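Hydrazine synthase alpha subunit (Candidatus Kuenenia stuttgartiensis, PDB 5C2V) forms part of the hydrazine synthase complex, where it condenses hydroxylamine made in the gamma subunit with ammonia to yield hydrazine, using heme c. Local coordinates at residues D[186-191]-D[218-223]. Residues are numbered along the deposited sequence; the frame is centred on the assembly and turned at random.
Sequences NLYRLD and IDQITY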
loop_
_atom_site.group_PDB
_atom_site.type_symbol
_atom_site.label_atom_id
_atom_site.label_comp_id
_atom_site.label_asym_id
_atom_site.label_seq_id
_atom_site.Cartn_x
_atom_site.Cartn_y
_atom_site.Cartn_z
ATOM N N ASN D 186 25.580 -13.369 -3.425
ATOM C CA ASN D 186 25.509 -13.209 -4.870
ATOM C C ASN D 186 25.662 -14.562 -5.555
ATOM O O ASN D 186 25.853 -15.580 -4.889
ATOM C CB ASN D 186 26.578 -12.233 -5.353
ATOM C CG ASN D 186 26.108 -10.792 -5.315
ATOM O OD1 ASN D 186 25.006 -10.477 -5.763
ATOM N ND2 ASN D 186 26.948 -9.907 -4.794
ATOM N N LEU D 187 25.578 -14.578 -6.880
ATOM C CA LEU D 187 25.694 -15.831 -7.619
ATOM C C LEU D 187 27.077 -15.996 -8.237
ATOM O O LEU D 187 27.653 -15.050 -8.775
ATOM C CB LEU D 187 24.620 -15.921 -8.704
ATOM C CG LEU D 187 23.176 -16.077 -8.223
ATOM C CD1 LEU D 187 22.242 -16.328 -9.397
ATOM C CD2 LEU D 187 23.064 -17.196 -7.197
ATOM N N TYR D 188 27.601 -17.214 -8.145
ATOM C CA TYR D 188 28.896 -17.558 -8.712
ATOM C C TYR D 188 28.774 -18.732 -9.674
ATOM O O TYR D 188 28.047 -19.697 -9.405
ATOM C CB TYR D 188 29.897 -17.917 -7.610
ATOM C CG TYR D 188 30.419 -16.753 -6.800
ATOM C CD1 TYR D 188 29.733 -16.296 -5.682
ATOM C CD2 TYR D 188 31.614 -16.131 -7.135
ATOM C CE1 TYR D 188 30.214 -15.239 -4.932
ATOM C CE2 TYR D 188 32.104 -15.075 -6.391
ATOM C CZ TYR D 188 31.399 -14.633 -5.291
ATOM O OH TYR D 188 31.883 -13.581 -4.547
ATOM N N ARG D 189 29.485 -18.645 -10.794
ATOM C CA ARG D 189 29.654 -19.790 -11.679
ATOM C C ARG D 189 31.011 -20.427 -11.399
ATOM O O ARG D 189 31.996 -19.733 -11.133
ATOM C CB ARG D 189 29.526 -19.387 -13.151
ATOM C CG ARG D 189 30.615 -18.468 -13.676
ATOM C CD ARG D 189 30.477 -18.281 -15.180
ATOM N NE ARG D 189 31.422 -17.304 -15.710
ATOM C CZ ARG D 189 31.518 -16.983 -16.997
ATOM N NH1 ARG D 189 30.727 -17.565 -17.887
ATOM N NH2 ARG D 189 32.407 -16.082 -17.394
ATOM N N LEU D 190 31.052 -21.754 -11.447
ATOM C CA LEU D 190 32.237 -22.495 -11.034
ATOM C C LEU D 190 32.653 -23.534 -12.069
ATOM O O LEU D 190 31.888 -24.445 -12.395
ATOM C CB LEU D 190 31.985 -23.166 -9.678
ATOM C CG LEU D 190 33.067 -24.042 -9.040
ATOM C CD1 LEU D 190 33.015 -23.907 -7.532
ATOM C CD2 LEU D 190 32.895 -25.502 -9.426
ATOM N N ASP D 191 33.870 -23.387 -12.580
ATOM C CA ASP D 191 34.463 -24.391 -13.450
ATOM C C ASP D 191 35.071 -25.493 -12.591
ATOM O O ASP D 191 35.948 -25.239 -11.751
ATOM C CB ASP D 191 35.519 -23.771 -14.368
ATOM C CG ASP D 191 35.850 -24.653 -15.559
ATOM O OD1 ASP D 191 35.910 -25.890 -15.397
ATOM O OD2 ASP D 191 36.048 -24.108 -16.665
ATOM N N ILE D 218 36.297 -19.973 -9.700
ATOM C CA ILE D 218 35.021 -19.282 -9.521
ATOM C C ILE D 218 34.997 -17.881 -10.131
ATOM O O ILE D 218 36.002 -17.161 -10.129
ATOM C CB ILE D 218 34.639 -19.168 -8.029
ATOM C CG1 ILE D 218 35.764 -18.509 -7.229
ATOM C CG2 ILE D 218 34.312 -20.535 -7.457
ATOM C CD1 ILE D 218 35.431 -18.301 -5.769
ATOM N N ASP D 219 33.828 -17.513 -10.652
ATOM C CA ASP D 219 33.589 -16.190 -11.219
ATOM C C ASP D 219 32.257 -15.642 -10.709
ATOM O O ASP D 219 31.281 -16.384 -10.599
ATOM C CB ASP D 219 33.595 -16.251 -12.748
ATOM C CG ASP D 219 33.290 -14.911 -13.389
ATOM O OD1 ASP D 219 33.820 -13.886 -12.913
ATOM O OD2 ASP D 219 32.515 -14.884 -14.369
ATOM N N GLN D 220 32.214 -14.348 -10.402
ATOM C CA GLN D 220 31.007 -13.740 -9.844
ATOM C C GLN D 220 30.121 -13.147 -10.935
ATOM O O GLN D 220 30.483 -12.156 -11.570
ATOM C CB GLN D 220 31.380 -12.659 -8.828
ATOM C CG GLN D 220 30.191 -12.011 -8.142
ATOM C CD GLN D 220 30.603 -10.936 -7.159
ATOM O OE1 GLN D 220 31.789 -10.755 -6.878
ATOM N NE2 GLN D 220 29.625 -10.212 -6.628
ATOM N N ILE D 221 28.962 -13.762 -11.153
ATOM C CA ILE D 221 28.066 -13.339 -12.225
ATOM C C ILE D 221 26.987 -12.323 -11.823
ATOM O O ILE D 221 26.352 -11.726 -12.692
ATOM C CB ILE D 221 27.361 -14.558 -12.847
ATOM C CG1 ILE D 221 26.459 -15.233 -11.808
ATOM C CG2 ILE D 221 28.387 -15.538 -13.389
ATOM C CD1 ILE D 221 25.759 -16.470 -12.321
ATOM N N THR D 222 26.785 -12.117 -10.524
ATOM C CA THR D 222 25.758 -11.181 -10.050
ATOM C C THR D 222 26.322 -10.236 -8.995
ATOM O O THR D 222 26.930 -10.671 -8.026
ATOM C CB THR D 222 24.531 -11.909 -9.463
ATOM O OG1 THR D 222 24.924 -12.673 -8.315
ATOM C CG2 THR D 222 23.898 -12.828 -10.499
ATOM N N TYR D 223 26.169 -8.939 -9.233
ATOM C CA TYR D 223 26.755 -7.909 -8.376
ATOM C C TYR D 223 25.819 -7.178 -7.395
ATOM O O TYR D 223 26.226 -6.189 -6.785
ATOM C CB TYR D 223 27.511 -6.933 -9.269
ATOM C CG TYR D 223 28.690 -7.658 -9.870
ATOM C CD1 TYR D 223 28.599 -8.272 -11.114
ATOM C CD2 TYR D 223 29.867 -7.814 -9.150
ATOM C CE1 TYR D 223 29.664 -8.972 -11.644
ATOM C CE2 TYR D 223 30.937 -8.509 -9.672
ATOM C CZ TYR D 223 30.832 -9.087 -10.917
ATOM O OH TYR D 223 31.900 -9.782 -11.436
#
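In a sheet of the N-terminal domain, the domain that includes the six-bladed beta-propeller, strand 186-191 pairs antiparallel with strand 218-220, whose chain runs on as a loop to 223; strand 154-171 flanks 186-191 on its other edge. Arg189 and Asp219 form the hydrogen-bonded pair, with Arg189 N to Asp219 O and Asp219 N to Arg189 O both 2.9 Å. Their side chains run side by side on one face. The extended arginine brings NE within 3.0 Å of Asp219 OD2 in a salt bridge; OD2 sits 23° out of the guanidinium plane of Arg189 and accepts through its anti lone pair. Asp219 OD2 also pairs with Arg549, so two arginines share this buried carboxylate oxygen, which probably favours its charged form. The other face is mainly apolar: Leu190 CD1 packs on Ile218 CG2 at 3.6 Å, and Gln220, its CG anti to the backbone N (chi1 -177°), lays that methylene over one face of the Tyr188 ring, offset toward the rim, in a CH-pi contact, CG lying 4.3 Å from the ring centroid. A long side chain suits this place, since its aliphatic part meets the ring while its amide continues beyond. Past the regular pairing, Ile221 N still bonds Leu187 O at 3.0 Å, tilted 24° from the plane of that carbonyl.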